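ATP-dependent kinase YFH7 (Saccharomyces cerevisiae, PDB 2GA8) acts as an ATP-dependent kinase of the P-loop type that could be involved in assembly of the endoplasmic reticulum membrane. Local coordinates at residues I28-P33 against G267-L271; F190-L196 against E275-I280; V292-D298 against I347-D353. All coordinates share one frame; numbering follows the deposited sequence.

Contact 1 (I28-P33 against G267-L271); sequences ILVGSP and GLYLL
Gly267 N donates to Leu29 O at 3.1 Å, with 155° at the hydrogen, where the chain after strand 262-267 parts from the central strand 25-30. One residue on, the CA of Val30 lies 3.4 Å from Gly267 O, a CA-H...O contact; that oxygen is buried and has no conventional hydrogen-bond partner in the model. Beyond Gly267 the chain turns back, and Leu270 and Leu271 come up against the strand. Val30 meets both through one methyl: with CG1 anti to the backbone N (chi1 166°), CG2 is left to press on Leu270 CB at 3.6 Å and Leu271 CG at 3.7 Å. Ile28 adds its CG2 branch, 3.8 Å from Leu270 CB. Replacing Val30 with alanine removes both methyls and would probably leave a gap in front of Leu270 and Leu271. At the far end Leu268 bends its CD2 to the Pro33 ring, tightly at CD (3.5 Å), and to Gly31 O. Lys37 NZ also reaches that carbonyl by a hydrogen bond. Gly31, Ser32 and Pro33 open the ATP-binding loop inferred by similarity, and strand 25-30 running into this loop and helix 37-43 matches the Walker A strand-loop-helix of P-loop kinases.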
loop_
_atom_site.group_PDB
_atom_site.type_symbol
_atom_site.label_atom_id
_atom_site.label_comp_id
_atom_site.label_asym_id
_atom_site.label_seq_id
_atom_site.Cartn_x
_atom_site.Cartn_y
_atom_site.Cartn_z
ATOM N N ILE A 28 4.454 6.225 -4.889
ATOM C CA ILE A 28 2.999 6.188 -4.921
ATOM C C ILE A 28 2.607 6.055 -6.385
ATOM O O ILE A 28 3.098 6.800 -7.234
ATOM C CB ILE A 28 2.360 7.486 -4.365
ATOM C CG1 ILE A 28 2.382 7.468 -2.832
ATOM C CG2 ILE A 28 0.909 7.611 -4.871
ATOM C CD1 ILE A 28 1.878 8.762 -2.194
ATOM N N LEU A 29 1.750 5.081 -6.678
ATOM C CA LEU A 29 1.273 4.871 -8.035
ATOM C C LEU A 29 -0.250 4.830 -7.955
ATOM O O LEU A 29 -0.823 3.920 -7.353
ATOM C CB LEU A 29 1.801 3.549 -8.603
ATOM C CG LEU A 29 1.272 3.191 -9.997
ATOM C CD1 LEU A 29 1.619 4.305 -10.983
ATOM C CD2 LEU A 29 1.876 1.859 -10.449
ATOM N N VAL A 30 -0.893 5.830 -8.546
ATOM C CA VAL A 30 -2.348 5.921 -8.546
ATOM C C VAL A 30 -2.926 5.772 -9.946
ATOM O O VAL A 30 -2.367 6.270 -10.924
ATOM C CB VAL A 30 -2.829 7.286 -7.976
ATOM C CG1 VAL A 30 -4.310 7.503 -8.292
ATOM C CG2 VAL A 30 -2.610 7.328 -6.471
ATOM N N GLY A 31 -4.058 5.088 -10.023
ATOM C CA GLY A 31 -4.731 4.903 -11.294
ATOM C C GLY A 31 -6.126 4.388 -11.014
ATOM O O GLY A 31 -6.346 3.733 -9.994
ATOM N N SER A 32 -7.073 4.682 -11.899
ATOM C CA SER A 32 -8.438 4.207 -11.707
ATOM C C SER A 32 -8.505 2.720 -12.075
ATOM O O SER A 32 -7.524 2.150 -12.550
ATOM C CB SER A 32 -9.410 5.033 -12.564
ATOM O OG SER A 32 -8.991 5.094 -13.915
ATOM N N PRO A 33 -9.654 2.069 -11.837
ATOM C CA PRO A 33 -9.779 0.646 -12.165
ATOM C C PRO A 33 -9.388 0.338 -13.611
ATOM O O PRO A 33 -9.797 1.042 -14.534
ATOM C CB PRO A 33 -11.254 0.362 -11.891
ATOM C CG PRO A 33 -11.556 1.287 -10.750
ATOM C CD PRO A 33 -10.883 2.568 -11.187
ATOM N N GLY A 267 -2.619 2.138 -5.630
ATOM C CA GLY A 267 -4.014 2.109 -5.236
ATOM C C GLY A 267 -4.839 3.224 -5.842
ATOM O O GLY A 267 -4.318 4.156 -6.463
ATOM N N LEU A 268 -6.145 3.127 -5.643
ATOM C CA LEU A 268 -7.088 4.101 -6.170
ATOM C C LEU A 268 -7.069 5.462 -5.485
ATOM O O LEU A 268 -7.162 6.502 -6.139
ATOM C CB LEU A 268 -8.510 3.558 -6.034
ATOM C CG LEU A 268 -8.919 2.260 -6.727
ATOM C CD1 LEU A 268 -10.215 1.751 -6.101
ATOM C CD2 LEU A 268 -9.093 2.507 -8.221
ATOM N N TYR A 269 -6.934 5.441 -4.165
ATOM C CA TYR A 269 -7.044 6.663 -3.381
ATOM C C TYR A 269 -5.837 7.247 -2.668
ATOM O O TYR A 269 -5.994 8.055 -1.743
ATOM C CB TYR A 269 -8.194 6.447 -2.390
ATOM C CG TYR A 269 -9.448 5.946 -3.089
ATOM C CD1 TYR A 269 -10.007 6.669 -4.144
ATOM C CD2 TYR A 269 -10.043 4.737 -2.731
ATOM C CE1 TYR A 269 -11.123 6.201 -4.830
ATOM C CE2 TYR A 269 -11.174 4.258 -3.418
ATOM C CZ TYR A 269 -11.701 5.002 -4.466
ATOM O OH TYR A 269 -12.798 4.550 -5.164
ATOM N N LEU A 270 -4.636 6.892 -3.109
ATOM C CA LEU A 270 -3.436 7.399 -2.458
ATOM C C LEU A 270 -3.231 8.898 -2.629
ATOM O O LEU A 270 -2.413 9.486 -1.925
ATOM C CB LEU A 270 -2.201 6.654 -2.966
ATOM C CG LEU A 270 -2.333 5.131 -2.879
ATOM C CD1 LEU A 270 -1.037 4.473 -3.334
ATOM C CD2 LEU A 270 -2.673 4.732 -1.453
ATOM N N LEU A 271 -3.971 9.508 -3.556
ATOM C CA LEU A 271 -3.873 10.947 -3.814
ATOM C C LEU A 271 -5.266 11.580 -3.775
ATOM O O LEU A 271 -5.526 12.580 -4.448
ATOM C CB LEU A 271 -3.235 11.195 -5.187
ATOM C CG LEU A 271 -1.765 10.787 -5.340
ATOM C CD1 LEU A 271 -1.351 10.917 -6.797
ATOM C CD2 LEU A 271 -0.888 11.663 -4.437
#

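Contact 2 (F190-L196 against E275-I280); sequences FDSNNFL and ENWKKI. With SO4 (sulfate ion), chain I.
Ser192 and Trp277 meet at the packed centre of this contact, where helices 192-196 and 275-280 run nearly parallel, their short axes 8.8 Å apart and 16° from alignment. Ser192 CB stands over one face of the indole, 3.9 Å from the centroid of its six-membered ring, a CH-pi contact displaced toward the rim. Phe190 CB meets the same ring at its edge, near the ring plane, 3.6 Å from Trp277 CZ2. Deeper along the helices, Phe195 CD2 touches Ile280 CD1 at 3.6 Å, the two side chains crossing at about a right angle. The hydroxyl of Ser192, turned between its backbone N and carbonyl carbon (chi1 62°), donates to Glu275 OE1 at 2.6 Å on the syn lone pair. The anti lone pair of OE1 takes Asn276 N at 2.8 Å, so two donors grip OE1, which would hold the carboxylate's rotation. Water 1 links Ser192 OG with Glu275 OE2. The contact is looser at Lys279, an exposed residue whose extended chain passes Leu196, its CD 3.7 Å from Leu196 CD2, before NZ bonds O1 of a sulfate ion, probably from the crystallisation liquor, at 2.9 Å; Lys200 holds the same ion. Asp191 N-caps helix 192-206, and Asn193 OD1 is hydrogen-bonded to Arg127. On the sheet side, Phe195 reaches Leu270 in the loop joining strand 262-267 to helix 275-285, while its ring meets Phe164 edge-to-face just past strand 156-160.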
loop_
_atom_site.group_PDB
_atom_site.type_symbol
_atom_site.label_atom_id
_atom_site.label_comp_id
_atom_site.label_asym_id
_atom_site.label_seq_id
_atom_site.Cartn_x
_atom_site.Cartn_y
_atom_site.Cartn_z
ATOM N N PHE A 190 -12.851 1.169 2.473
ATOM C CA PHE A 190 -11.488 0.729 2.790
ATOM C C PHE A 190 -11.167 1.234 4.190
ATOM O O PHE A 190 -11.675 2.282 4.604
ATOM C CB PHE A 190 -10.465 1.359 1.843
ATOM C CG PHE A 190 -10.482 0.806 0.455
ATOM C CD1 PHE A 190 -9.620 -0.226 0.095
ATOM C CD2 PHE A 190 -11.332 1.342 -0.508
ATOM C CE1 PHE A 190 -9.599 -0.711 -1.207
ATOM C CE2 PHE A 190 -11.321 0.864 -1.813
ATOM C CZ PHE A 190 -10.452 -0.163 -2.168
ATOM N N ASP A 191 -10.333 0.500 4.918
ATOM C CA ASP A 191 -9.936 0.947 6.249
ATOM C C ASP A 191 -8.844 2.001 6.022
ATOM O O ASP A 191 -7.647 1.713 6.127
ATOM C CB ASP A 191 -9.371 -0.217 7.074
ATOM C CG ASP A 191 -9.153 0.155 8.528
ATOM O OD1 ASP A 191 -9.090 1.364 8.834
ATOM O OD2 ASP A 191 -9.034 -0.755 9.367
ATOM N N SER A 192 -9.261 3.220 5.690
ATOM C CA SER A 192 -8.319 4.306 5.441
ATOM C C SER A 192 -7.508 4.630 6.691
ATOM O O SER A 192 -6.365 5.088 6.590
ATOM C CB SER A 192 -9.059 5.566 4.974
ATOM O OG SER A 192 -9.953 6.021 5.968
ATOM N N ASN A 193 -8.111 4.397 7.859
ATOM C CA ASN A 193 -7.470 4.644 9.151
ATOM C C ASN A 193 -6.180 3.830 9.266
ATOM O O ASN A 193 -5.110 4.361 9.582
ATOM C CB ASN A 193 -8.381 4.203 10.316
ATOM C CG ASN A 193 -9.804 4.747 10.218
ATOM O OD1 ASN A 193 -10.348 4.919 9.134
ATOM N ND2 ASN A 193 -10.424 4.981 11.372
ATOM N N ASN A 194 -6.295 2.528 9.028
ATOM C CA ASN A 194 -5.138 1.654 9.143
ATOM C C ASN A 194 -4.153 1.804 7.989
ATOM O O ASN A 194 -2.961 1.553 8.161
ATOM C CB ASN A 194 -5.570 0.188 9.295
ATOM C CG ASN A 194 -4.787 -0.538 10.378
ATOM O OD1 ASN A 194 -4.599 -1.755 10.325
ATOM N ND2 ASN A 194 -4.333 0.210 11.373
ATOM N N PHE A 195 -4.628 2.206 6.813
ATOM C CA PHE A 195 -3.700 2.392 5.708
ATOM C C PHE A 195 -2.830 3.603 6.046
ATOM O O PHE A 195 -1.619 3.603 5.833
ATOM C CB PHE A 195 -4.426 2.639 4.390
ATOM C CG PHE A 195 -3.510 2.604 3.206
ATOM C CD1 PHE A 195 -3.161 1.391 2.622
ATOM C CD2 PHE A 195 -2.911 3.768 2.738
ATOM C CE1 PHE A 195 -2.224 1.337 1.591
ATOM C CE2 PHE A 195 -1.969 3.722 1.710
ATOM C CZ PHE A 195 -1.626 2.507 1.139
ATOM N N LEU A 196 -3.461 4.648 6.568
ATOM C CA LEU A 196 -2.718 5.835 6.959
ATOM C C LEU A 196 -1.714 5.425 8.036
ATOM O O LEU A 196 -0.578 5.897 8.048
ATOM C CB LEU A 196 -3.667 6.906 7.509
ATOM C CG LEU A 196 -2.995 8.160 8.080
ATOM C CD1 LEU A 196 -2.131 8.812 7.002
ATOM C CD2 LEU A 196 -4.067 9.136 8.577
ATOM N N GLU A 275 -10.810 12.927 3.845
ATOM C CA GLU A 275 -10.538 12.234 5.099
ATOM C C GLU A 275 -9.099 11.756 5.316
ATOM O O GLU A 275 -8.164 12.536 5.186
ATOM C CB GLU A 275 -11.524 11.074 5.277
ATOM C CG GLU A 275 -11.703 10.193 4.053
ATOM C CD GLU A 275 -11.644 8.725 4.407
ATOM O OE1 GLU A 275 -10.730 8.353 5.175
ATOM O OE2 GLU A 275 -12.497 7.951 3.917
ATOM N N ASN A 276 -8.922 10.482 5.656
ATOM C CA ASN A 276 -7.583 9.958 5.916
ATOM C C ASN A 276 -6.700 9.849 4.680
ATOM O O ASN A 276 -5.476 9.860 4.795
ATOM C CB ASN A 276 -7.671 8.580 6.583
ATOM C CG ASN A 276 -8.304 8.632 7.961
ATOM O OD1 ASN A 276 -9.031 7.716 8.353
ATOM N ND2 ASN A 276 -8.022 9.689 8.706
ATOM N N TRP A 277 -7.314 9.727 3.506
ATOM C CA TRP A 277 -6.554 9.598 2.263
ATOM C C TRP A 277 -5.704 10.827 1.999
ATOM O O TRP A 277 -4.568 10.724 1.538
ATOM C CB TRP A 277 -7.496 9.388 1.069
ATOM C CG TRP A 277 -8.423 8.231 1.220
ATOM C CD1 TRP A 277 -9.775 8.281 1.402
ATOM C CD2 TRP A 277 -8.069 6.842 1.209
ATOM N NE1 TRP A 277 -10.289 7.006 1.507
ATOM C CE2 TRP A 277 -9.262 6.105 1.390
ATOM C CE3 TRP A 277 -6.861 6.148 1.065
ATOM C CZ2 TRP A 277 -9.283 4.707 1.431
ATOM C CZ3 TRP A 277 -6.880 4.753 1.106
ATOM C CH2 TRP A 277 -8.085 4.049 1.287
ATOM N N LYS A 278 -6.264 11.990 2.302
ATOM C CA LYS A 278 -5.572 13.245 2.077
ATOM C C LYS A 278 -4.275 13.316 2.859
ATOM O O LYS A 278 -3.326 13.949 2.421
ATOM C CB LYS A 278 -6.479 14.421 2.456
ATOM C CG LYS A 278 -5.871 15.784 2.192
ATOM C CD LYS A 278 -6.864 16.901 2.486
ATOM C CE LYS A 278 -6.256 18.265 2.195
ATOM N NZ LYS A 278 -7.237 19.369 2.395
ATOM N N LYS A 279 -4.235 12.650 4.009
ATOM C CA LYS A 279 -3.051 12.665 4.853
ATOM C C LYS A 279 -1.934 11.743 4.356
ATOM O O LYS A 279 -0.801 11.826 4.828
ATOM C CB LYS A 279 -3.441 12.296 6.286
ATOM C CG LYS A 279 -4.541 13.182 6.863
ATOM C CD LYS A 279 -5.001 12.701 8.234
ATOM C CE LYS A 279 -6.206 13.496 8.715
ATOM N NZ LYS A 279 -6.736 13.003 10.022
ATOM N N ILE A 280 -2.251 10.879 3.395
ATOM C CA ILE A 280 -1.264 9.943 2.854
ATOM C C ILE A 280 -0.081 10.607 2.175
ATOM O O ILE A 280 1.068 10.314 2.514
ATOM C CB ILE A 280 -1.908 8.968 1.848
ATOM C CG1 ILE A 280 -2.840 8.015 2.594
ATOM C CG2 ILE A 280 -0.825 8.181 1.103
ATOM C CD1 ILE A 280 -3.620 7.092 1.683
HETATM S S SO4 I . -4.164 12.025 12.449
HETATM O O1 SO4 I . -5.108 11.212 11.656
HETATM O O2 SO4 I . -3.591 11.197 13.527
HETATM O O3 SO4 I . -3.081 12.517 11.575
HETATM O O4 SO4 I . -4.879 13.175 13.038
HETATM O O HOH W 1 -12.480 5.249 4.325
#

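Contact 3 (V292-D298 against I347-D353); sequences VYKIDID and IVHIRND
Strand 347-351 forms one edge of the five-stranded parallel sheet, and Val348 and Ile350 join it to strand 290-296. The evidence is a ladder of four backbone bonds: Val348 N to Val292 O, Lys294 N to Val348 O, Ile350 N to Lys294 O, and Asp296 N to Ile350 O, the last 2.7 Å long and nearly straight at 170°. The short strand axes diverge by 37°, in keeping with a twisted sheet. On the face carrying Tyr293 and Ile295, the Tyr293 ring lies alongside Val348, its CD1 3.7 Å from Val348 CB. Ile350 places CG1 between its backbone N and carbonyl carbon (chi1 58°), which carries CD1 to 3.9 Å from Ile295 CG1. This parallel pairing, with helices 299-312, 319-328 and 335-339 in the connection, is the crossover connectivity of the alpha/beta P-loop fold. On the opposite face, Lys294 CB packs on Ile347 CG2 at 3.6 Å, while its NZ bonds Ile295 O and forms a salt bridge with Asp338. Asp296 presents OD1 to the edge of the His349 ring, 2.9 Å from CD2. Past the paired strands, Arg351 curls back so that Asp296 O lies over one face of its guanidinium, and it grips Asp353 side-on, NE to OD2 and NH2 to OD1, the latter 2.9 Å. That grip would probably ease the closeness of Asp353 OD1 to Asp298 OD2, 4.0 Å away; Asp298 OD1 N-caps helix 299-312 at Ala301 N. Water 2 ties Asp296 O, Asn352 N and Asp353 OD1 together, and Asn352 ND2 reaches Ser35 O of the ATP-binding loop inferred by similarity.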
loop_
_atom_site.group_PDB
_atom_site.type_symbol
_atom_site.label_atom_id
_atom_site.label_comp_id
_atom_site.label_asym_id
_atom_site.label_seq_id
_atom_site.Cartn_x
_atom_site.Cartn_y
_atom_site.Cartn_z
ATOM N N VAL A 292 5.971 10.220 -6.942
ATOM C CA VAL A 292 4.532 10.094 -7.147
ATOM C C VAL A 292 4.157 10.014 -8.625
ATOM O O VAL A 292 4.541 10.875 -9.415
ATOM C CB VAL A 292 3.791 11.294 -6.521
ATOM C CG1 VAL A 292 2.282 11.129 -6.682
ATOM C CG2 VAL A 292 4.166 11.417 -5.042
ATOM N N TYR A 293 3.404 8.975 -8.982
ATOM C CA TYR A 293 2.959 8.764 -10.359
ATOM C C TYR A 293 1.454 8.582 -10.410
ATOM O O TYR A 293 0.860 7.916 -9.556
ATOM C CB TYR A 293 3.619 7.523 -10.954
ATOM C CG TYR A 293 5.123 7.614 -11.013
ATOM C CD1 TYR A 293 5.755 8.428 -11.954
ATOM C CD2 TYR A 293 5.914 6.923 -10.100
ATOM C CE1 TYR A 293 7.142 8.552 -11.981
ATOM C CE2 TYR A 293 7.301 7.041 -10.114
ATOM C CZ TYR A 293 7.908 7.856 -11.054
ATOM O OH TYR A 293 9.280 7.979 -11.057
ATOM N N LYS A 294 0.836 9.183 -11.415
ATOM C CA LYS A 294 -0.601 9.065 -11.583
ATOM C C LYS A 294 -0.808 8.677 -13.038
ATOM O O LYS A 294 -0.315 9.346 -13.943
ATOM C CB LYS A 294 -1.277 10.402 -11.257
ATOM C CG LYS A 294 -2.778 10.315 -11.035
ATOM C CD LYS A 294 -3.524 10.214 -12.339
ATOM C CE LYS A 294 -5.022 10.117 -12.102
ATOM N NZ LYS A 294 -5.752 10.051 -13.388
ATOM N N ILE A 295 -1.522 7.580 -13.254
ATOM C CA ILE A 295 -1.770 7.089 -14.601
ATOM C C ILE A 295 -2.934 7.805 -15.273
ATOM O O ILE A 295 -4.007 7.936 -14.695
ATOM C CB ILE A 295 -2.080 5.571 -14.590
ATOM C CG1 ILE A 295 -0.924 4.806 -13.940
ATOM C CG2 ILE A 295 -2.319 5.071 -16.019
ATOM C CD1 ILE A 295 -1.215 3.321 -13.739
ATOM N N ASP A 296 -2.701 8.287 -16.490
ATOM C CA ASP A 296 -3.743 8.945 -17.273
ATOM C C ASP A 296 -4.166 7.855 -18.243
ATOM O O ASP A 296 -3.360 7.390 -19.046
ATOM C CB ASP A 296 -3.182 10.148 -18.035
ATOM C CG ASP A 296 -3.031 11.379 -17.155
ATOM O OD1 ASP A 296 -3.350 11.305 -15.948
ATOM O OD2 ASP A 296 -2.598 12.428 -17.679
ATOM N N ILE A 297 -5.425 7.445 -18.163
ATOM C CA ILE A 297 -5.927 6.358 -18.992
ATOM C C ILE A 297 -6.416 6.692 -20.394
ATOM O O ILE A 297 -6.731 7.837 -20.717
ATOM C CB ILE A 297 -7.097 5.622 -18.289
ATOM C CG1 ILE A 297 -8.316 6.545 -18.208
ATOM C CG2 ILE A 297 -6.678 5.182 -16.896
ATOM C CD1 ILE A 297 -9.572 5.871 -17.681
ATOM N N ASP A 298 -6.448 5.648 -21.216
ATOM C CA ASP A 298 -6.961 5.706 -22.577
ATOM C C ASP A 298 -8.383 5.255 -22.271
ATOM O O ASP A 298 -8.609 4.089 -21.942
ATOM C CB ASP A 298 -6.246 4.675 -23.455
ATOM C CG ASP A 298 -6.864 4.548 -24.834
ATOM O OD1 ASP A 298 -8.094 4.331 -24.925
ATOM O OD2 ASP A 298 -6.117 4.654 -25.829
ATOM N N ILE A 347 3.237 15.507 -8.706
ATOM C CA ILE A 347 2.574 14.347 -9.295
ATOM C C ILE A 347 2.978 14.205 -10.760
ATOM O O ILE A 347 2.658 15.059 -11.588
ATOM C CB ILE A 347 1.038 14.464 -9.219
ATOM C CG1 ILE A 347 0.601 14.624 -7.766
ATOM C CG2 ILE A 347 0.392 13.218 -9.817
ATOM C CD1 ILE A 347 -0.884 14.837 -7.600
ATOM N N VAL A 348 3.690 13.127 -11.072
ATOM C CA VAL A 348 4.132 12.870 -12.437
ATOM C C VAL A 348 3.088 12.019 -13.154
ATOM O O VAL A 348 2.902 10.846 -12.827
ATOM C CB VAL A 348 5.493 12.131 -12.451
ATOM C CG1 VAL A 348 5.927 11.853 -13.882
ATOM C CG2 VAL A 348 6.542 12.968 -11.731
ATOM N N HIS A 349 2.402 12.619 -14.124
ATOM C CA HIS A 349 1.375 11.905 -14.879
ATOM C C HIS A 349 2.004 11.028 -15.949
ATOM O O HIS A 349 2.821 11.488 -16.744
ATOM C CB HIS A 349 0.395 12.886 -15.536
ATOM C CG HIS A 349 -0.571 13.517 -14.580
ATOM N ND1 HIS A 349 -0.191 14.442 -13.633
ATOM C CD2 HIS A 349 -1.907 13.354 -14.430
ATOM C CE1 HIS A 349 -1.251 14.823 -12.942
ATOM N NE2 HIS A 349 -2.305 14.177 -13.406
ATOM N N ILE A 350 1.615 9.759 -15.970
ATOM C CA ILE A 350 2.152 8.822 -16.941
ATOM C C ILE A 350 1.033 8.154 -17.728
ATOM O O ILE A 350 -0.114 8.113 -17.285
ATOM C CB ILE A 350 2.994 7.728 -16.252
ATOM C CG1 ILE A 350 2.135 6.976 -15.231
ATOM C CG2 ILE A 350 4.203 8.358 -15.562
ATOM C CD1 ILE A 350 2.834 5.796 -14.591
ATOM N N ARG A 351 1.379 7.643 -18.904
ATOM C CA ARG A 351 0.414 6.962 -19.758
ATOM C C ARG A 351 0.715 5.471 -19.735
ATOM O O ARG A 351 1.848 5.061 -19.491
ATOM C CB ARG A 351 0.525 7.459 -21.203
ATOM C CG ARG A 351 0.308 8.954 -21.405
ATOM C CD ARG A 351 -1.148 9.356 -21.210
ATOM N NE ARG A 351 -2.043 8.594 -22.077
ATOM C CZ ARG A 351 -3.344 8.831 -22.205
ATOM N NH1 ARG A 351 -3.919 9.819 -21.528
ATOM N NH2 ARG A 351 -4.076 8.068 -23.004
ATOM N N ASN A 352 -0.309 4.663 -19.977
ATOM C CA ASN A 352 -0.146 3.217 -20.036
ATOM C C ASN A 352 -1.021 2.733 -21.178
ATOM O O ASN A 352 -1.945 1.944 -20.984
ATOM C CB ASN A 352 -0.570 2.552 -18.725
ATOM C CG ASN A 352 -0.350 1.053 -18.741
ATOM O OD1 ASN A 352 0.709 0.577 -19.155
ATOM N ND2 ASN A 352 -1.346 0.300 -18.288
ATOM N N ASP A 353 -0.726 3.234 -22.373
ATOM C CA ASP A 353 -1.479 2.878 -23.567
ATOM C C ASP A 353 -0.983 1.565 -24.170
ATOM O O ASP A 353 0.184 1.201 -24.016
ATOM C CB ASP A 353 -1.380 4.009 -24.593
ATOM C CG ASP A 353 -1.839 5.343 -24.030
ATOM O OD1 ASP A 353 -2.962 5.404 -23.484
ATOM O OD2 ASP A 353 -1.081 6.333 -24.129
HETATM O O HOH W 2 -2.923 5.307 -20.564
HETATM O O HOH W 3 -4.993 3.442 -20.493
#

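How the contacts relate
Contacts 1 and 3 share the five-stranded parallel sheet, their centres about 10 Å apart, because strands 25-30 and 290-296 are neighbours in it: Val30 O probably accepts from Ile295 N at 2.8 Å. Contact 2 lies on the other side of contact 1, centre to centre about 13 Å, and touches it where Tyr269 O meets Trp277 CB at 3.5 Å. Contacts 2 and 3 do not touch; their nearest atoms are about 8 Å apart. Along the chain the segments of contacts 1 and 2 alternate, and contact 3 follows both. The three thus run from the helix pair through the central strand to the sheet edge, with the putative ATP-binding loop rising from the middle.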